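Local coordinates for YcgJ protein (Bacillus subtilis, PDB 1XXL) that probably transfers methyl groups from S-adenosylmethionine to a substrate not yet identified, as a member of the methyltransferase superfamily, at residues A17-G31 against F39-A51. Residues are numbered along the deposited sequence; the frame is centred on the assembly and turned at random.
Sequences AECRAEHRVLDIGAG and FSPYVQECIGVDA
Val-25 and Val-43 meet at about a right angle on the buried side of this strand pair, CG2 of Val-25 lying 3.8 Å from CG1 of Val-43. That same CG1, set beside its own backbone N (chi1 -62°), also reaches Cys-19. The Cys-19 sulfur sits obliquely against the Phe-39 ring, its SG 3.6 Å from CD2 of Phe-39, while the methyl of Ala-17 comes in at the edge of the ring, near its plane. Thr-92 of strand 88-94 touches Phe-39 as well. The other sheet face differs along its length: Leu-26 and Ile-28 pack against helix 103-113, and CD1 of Leu-26 also meets CG1 of Val-49, but at the start of the strands Arg-24 and Glu-45 lie on the solvent side. Gln-44, just before strand 45-50, runs beside Arg-24. Arg-24 NE donates to Gln-44 OE1 at 3.3 Å, almost in line with the amide C=O, and Glu-45 OE2 stands well out of the guanidinium plane at 3.8 Å from NE of Arg-24, a long, purely electrostatic pairing. Strands 24-28 and 45-50 run parallel, joined through helix 34-39 as the first beta-alpha-beta crossover of a Rossmann-like methyltransferase domain. Backbone bonds alternate between them from Val-25 N to Val-49 N, and Val-49 O then takes Ala-30 N at 2.9 Å as the chain turns. The Ala-30 methyl rests 3.8 Å from CA of Gly-48, where a side chain would collide with it. Gly-29 binds S-adenosylmethionine, and Asp-50 is assigned to the same site. Asp-50 OD1 accepts Gly-31 N at 2.8 Å on its anti side, tilted from the carboxylate plane, and OD2 takes the amide of Thr-52; an alanine in place of Asp-50 would probably leave both amides without their acceptor and let the chain at Gly-29 to Gly-31 shift.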
loop_
_atom_site.group_PDB
_atom_site.type_symbol
_atom_site.label_atom_id
_atom_site.label_comp_id
_atom_site.label_asym_id
_atom_site.label_seq_id
_atom_site.Cartn_x
_atom_site.Cartn_y
_atom_site.Cartn_z
ATOM N N ALA A 17 15.498 2.592 0.402
ATOM C CA ALA A 17 15.794 1.718 1.544
ATOM C C ALA A 17 17.264 1.692 1.951
ATOM O O ALA A 17 17.565 1.316 3.083
ATOM C CB ALA A 17 15.339 0.308 1.241
ATOM N N GLU A 18 18.161 2.030 1.020
ATOM C CA GLU A 18 19.607 2.019 1.268
ATOM C C GLU A 18 20.045 0.657 1.809
ATOM O O GLU A 18 20.712 0.578 2.837
ATOM C CB GLU A 18 19.992 3.116 2.264
ATOM C CG GLU A 18 19.481 4.507 1.906
ATOM C CD GLU A 18 20.464 5.358 1.117
ATOM O OE1 GLU A 18 21.532 4.853 0.706
ATOM O OE2 GLU A 18 20.163 6.556 0.931
ATOM N N CYS A 19 19.633 -0.408 1.118
ATOM C CA CYS A 19 19.879 -1.771 1.570
ATOM C C CYS A 19 21.356 -2.078 1.843
ATOM O O CYS A 19 22.237 -1.656 1.098
ATOM C CB CYS A 19 19.371 -2.768 0.540
ATOM S SG CYS A 19 17.608 -2.678 0.275
ATOM N N ARG A 20 21.589 -2.811 2.928
ATOM C CA ARG A 20 22.896 -3.374 3.250
ATOM C C ARG A 20 22.747 -4.879 3.399
ATOM O O ARG A 20 21.681 -5.374 3.798
ATOM C CB ARG A 20 23.449 -2.755 4.532
ATOM C CG ARG A 20 23.922 -1.315 4.352
ATOM C CD ARG A 20 24.049 -0.591 5.684
ATOM N NE ARG A 20 25.408 -0.564 6.259
ATOM C CZ ARG A 20 26.368 0.314 5.928
ATOM N NH1 ARG A 20 26.177 1.245 4.990
ATOM N NH2 ARG A 20 27.548 0.247 6.523
ATOM N N ALA A 21 23.832 -5.599 3.124
ATOM C CA ALA A 21 23.833 -7.059 3.126
ATOM C C ALA A 21 23.375 -7.703 4.448
ATOM O O ALA A 21 22.843 -8.803 4.450
ATOM C CB ALA A 21 25.239 -7.584 2.728
ATOM N N GLU A 22 23.566 -7.018 5.566
ATOM C CA GLU A 22 23.166 -7.555 6.874
ATOM C C GLU A 22 21.734 -7.174 7.321
ATOM O O GLU A 22 21.318 -7.503 8.428
ATOM C CB GLU A 22 24.178 -7.142 7.945
ATOM C CG GLU A 22 24.178 -5.653 8.324
ATOM C CD GLU A 22 25.018 -4.772 7.409
ATOM O OE1 GLU A 22 25.171 -3.568 7.761
ATOM O OE2 GLU A 22 25.518 -5.265 6.361
ATOM N N HIS A 23 20.982 -6.499 6.461
ATOM C CA HIS A 23 19.658 -6.038 6.836
ATOM C C HIS A 23 18.605 -7.144 6.860
ATOM O O HIS A 23 18.615 -8.060 6.048
ATOM C CB HIS A 23 19.204 -4.908 5.912
ATOM C CG HIS A 23 19.794 -3.574 6.252
ATOM N ND1 HIS A 23 19.839 -2.533 5.351
ATOM C CD2 HIS A 23 20.361 -3.109 7.391
ATOM C CE1 HIS A 23 20.383 -1.476 5.930
ATOM N NE2 HIS A 23 20.717 -1.804 7.163
ATOM N N ARG A 24 17.692 -7.021 7.813
ATOM C CA ARG A 24 16.510 -7.867 7.910
ATOM C C ARG A 24 15.286 -7.019 7.567
ATOM O O ARG A 24 15.106 -5.923 8.122
ATOM C CB ARG A 24 16.411 -8.451 9.311
ATOM C CG ARG A 24 17.623 -9.310 9.656
ATOM C CD ARG A 24 17.361 -10.189 10.845
ATOM N NE ARG A 24 18.558 -10.922 11.287
ATOM C CZ ARG A 24 18.662 -11.566 12.457
ATOM N NH1 ARG A 24 17.651 -11.582 13.339
ATOM N NH2 ARG A 24 19.792 -12.212 12.758
ATOM N N VAL A 25 14.469 -7.520 6.645
ATOM C CA VAL A 25 13.348 -6.766 6.088
ATOM C C VAL A 25 12.032 -7.501 6.348
ATOM O O VAL A 25 11.929 -8.734 6.185
ATOM C CB VAL A 25 13.514 -6.577 4.540
ATOM C CG1 VAL A 25 12.368 -5.790 3.920
ATOM C CG2 VAL A 25 14.836 -5.928 4.215
ATOM N N LEU A 26 11.018 -6.732 6.710
ATOM C CA LEU A 26 9.678 -7.240 6.820
ATOM C C LEU A 26 8.804 -6.553 5.773
ATOM O O LEU A 26 8.800 -5.312 5.668
ATOM C CB LEU A 26 9.137 -6.983 8.221
ATOM C CG LEU A 26 7.656 -7.224 8.471
ATOM C CD1 LEU A 26 7.301 -8.672 8.302
ATOM C CD2 LEU A 26 7.264 -6.738 9.866
ATOM N N ASP A 27 8.053 -7.364 5.035
ATOM C CA ASP A 27 7.043 -6.884 4.087
ATOM C C ASP A 27 5.637 -7.230 4.577
ATOM O O ASP A 27 5.268 -8.412 4.703
ATOM C CB ASP A 27 7.255 -7.493 2.699
ATOM C CG ASP A 27 6.256 -6.954 1.656
ATOM O OD1 ASP A 27 5.878 -5.740 1.705
ATOM O OD2 ASP A 27 5.852 -7.755 0.782
ATOM N N ILE A 28 4.870 -6.185 4.858
ATOM C CA ILE A 28 3.518 -6.304 5.347
ATOM C C ILE A 28 2.520 -6.257 4.201
ATOM O O ILE A 28 2.496 -5.297 3.430
ATOM C CB ILE A 28 3.210 -5.184 6.331
ATOM C CG1 ILE A 28 4.180 -5.281 7.505
ATOM C CG2 ILE A 28 1.785 -5.317 6.815
ATOM C CD1 ILE A 28 4.067 -4.189 8.508
ATOM N N GLY A 29 1.680 -7.279 4.114
ATOM C CA GLY A 29 0.771 -7.467 2.970
ATOM C C GLY A 29 1.537 -7.964 1.765
ATOM O O GLY A 29 1.474 -7.371 0.699
ATOM N N ALA A 30 2.264 -9.058 1.921
ATOM C CA ALA A 30 3.241 -9.472 0.927
ATOM C C ALA A 30 2.677 -9.952 -0.428
ATOM O O ALA A 30 3.430 -10.055 -1.404
ATOM C CB ALA A 30 4.141 -10.533 1.523
ATOM N N GLY A 31 1.383 -10.278 -0.475
ATOM C CA GLY A 31 0.716 -10.705 -1.718
ATOM C C GLY A 31 1.394 -11.911 -2.326
ATOM O O GLY A 31 1.687 -12.877 -1.620
ATOM N N PHE A 39 13.667 -7.282 -3.003
ATOM C CA PHE A 39 14.647 -6.873 -2.000
ATOM C C PHE A 39 15.738 -7.901 -1.791
ATOM O O PHE A 39 16.838 -7.550 -1.356
ATOM C CB PHE A 39 13.965 -6.570 -0.644
ATOM C CG PHE A 39 13.510 -5.139 -0.499
ATOM C CD1 PHE A 39 12.288 -4.727 -1.024
ATOM C CD2 PHE A 39 14.311 -4.200 0.147
ATOM C CE1 PHE A 39 11.868 -3.386 -0.910
ATOM C CE2 PHE A 39 13.887 -2.868 0.285
ATOM C CZ PHE A 39 12.672 -2.469 -0.251
ATOM N N SER A 40 15.425 -9.161 -2.097
ATOM C CA SER A 40 16.252 -10.310 -1.699
ATOM C C SER A 40 17.730 -10.312 -2.160
ATOM O O SER A 40 18.579 -10.743 -1.405
ATOM C CB SER A 40 15.575 -11.632 -2.105
ATOM O OG SER A 40 15.608 -11.828 -3.503
ATOM N N PRO A 41 18.042 -9.815 -3.379
ATOM C CA PRO A 41 19.461 -9.764 -3.750
ATOM C C PRO A 41 20.323 -8.852 -2.868
ATOM O O PRO A 41 21.532 -9.060 -2.792
ATOM C CB PRO A 41 19.430 -9.236 -5.201
ATOM C CG PRO A 41 18.014 -9.451 -5.672
ATOM C CD PRO A 41 17.178 -9.292 -4.461
ATOM N N TYR A 42 19.697 -7.883 -2.185
ATOM C CA TYR A 42 20.372 -6.781 -1.487
ATOM C C TYR A 42 20.470 -6.902 0.023
ATOM O O TYR A 42 21.180 -6.139 0.647
ATOM C CB TYR A 42 19.628 -5.473 -1.769
ATOM C CG TYR A 42 19.397 -5.232 -3.221
ATOM C CD1 TYR A 42 20.447 -4.844 -4.045
ATOM C CD2 TYR A 42 18.150 -5.416 -3.786
ATOM C CE1 TYR A 42 20.255 -4.647 -5.403
ATOM C CE2 TYR A 42 17.947 -5.208 -5.130
ATOM C CZ TYR A 42 19.006 -4.832 -5.938
ATOM O OH TYR A 42 18.818 -4.628 -7.287
ATOM N N VAL A 43 19.730 -7.819 0.628
ATOM C CA VAL A 43 19.662 -7.887 2.082
ATOM C C VAL A 43 19.886 -9.320 2.542
ATOM O O VAL A 43 19.896 -10.233 1.742
ATOM C CB VAL A 43 18.290 -7.361 2.619
ATOM C CG1 VAL A 43 18.076 -5.861 2.243
ATOM C CG2 VAL A 43 17.116 -8.216 2.102
ATOM N N GLN A 44 20.043 -9.501 3.849
ATOM C CA GLN A 44 20.241 -10.811 4.434
ATOM C C GLN A 44 18.994 -11.689 4.382
ATOM O O GLN A 44 19.059 -12.891 4.110
ATOM C CB GLN A 44 20.638 -10.646 5.886
ATOM C CG GLN A 44 21.036 -11.930 6.554
ATOM C CD GLN A 44 21.457 -11.669 7.967
ATOM O OE1 GLN A 44 20.627 -11.627 8.867
ATOM N NE2 GLN A 44 22.754 -11.454 8.172
ATOM N N GLU A 45 17.844 -11.074 4.632
ATOM C CA GLU A 45 16.638 -11.828 4.856
ATOM C C GLU A 45 15.405 -10.948 4.695
ATOM O O GLU A 45 15.363 -9.821 5.212
ATOM C CB GLU A 45 16.727 -12.355 6.285
ATOM C CG GLU A 45 15.549 -13.097 6.788
ATOM C CD GLU A 45 15.712 -13.484 8.268
ATOM O OE1 GLU A 45 14.724 -13.985 8.847
ATOM O OE2 GLU A 45 16.825 -13.300 8.845
ATOM N N CYS A 46 14.413 -11.485 3.988
ATOM C CA CYS A 46 13.096 -10.868 3.883
ATOM C C CYS A 46 12.031 -11.792 4.448
ATOM O O CYS A 46 12.003 -12.979 4.135
ATOM C CB CYS A 46 12.761 -10.622 2.435
ATOM S SG CYS A 46 13.875 -9.564 1.641
ATOM N N ILE A 47 11.172 -11.244 5.293
ATOM C CA ILE A 47 10.024 -11.960 5.821
ATOM C C ILE A 47 8.779 -11.246 5.340
ATOM O O ILE A 47 8.676 -10.035 5.478
ATOM C CB ILE A 47 10.057 -12.012 7.334
ATOM C CG1 ILE A 47 11.246 -12.849 7.782
ATOM C CG2 ILE A 47 8.767 -12.621 7.873
ATOM C CD1 ILE A 47 11.383 -12.918 9.282
ATOM N N GLY A 48 7.852 -11.991 4.749
ATOM C CA GLY A 48 6.582 -11.441 4.293
ATOM C C GLY A 48 5.446 -11.932 5.163
ATOM O O GLY A 48 5.426 -13.099 5.552
ATOM N N VAL A 49 4.515 -11.055 5.513
ATOM C CA VAL A 49 3.269 -11.501 6.136
ATOM C C VAL A 49 2.101 -11.140 5.240
ATOM O O VAL A 49 2.057 -10.037 4.679
ATOM C CB VAL A 49 3.053 -10.962 7.588
ATOM C CG1 VAL A 49 4.185 -11.410 8.496
ATOM C CG2 VAL A 49 2.968 -9.478 7.614
ATOM N N ASP A 50 1.178 -12.090 5.075
ATOM C CA ASP A 50 -0.058 -11.844 4.356
ATOM C C ASP A 50 -1.236 -12.456 5.132
ATOM O O ASP A 50 -1.091 -13.452 5.846
ATOM C CB ASP A 50 0.010 -12.352 2.903
ATOM C CG ASP A 50 -1.092 -11.720 2.006
ATOM O OD1 ASP A 50 -0.794 -10.717 1.285
ATOM O OD2 ASP A 50 -2.266 -12.189 2.067
ATOM N N ALA A 51 -2.404 -11.840 5.003
ATOM C CA ALA A 51 -3.568 -12.247 5.775
ATOM C C ALA A 51 -4.173 -13.571 5.312
ATOM O O ALA A 51 -4.836 -14.230 6.087
ATOM C CB ALA A 51 -4.624 -11.148 5.757
#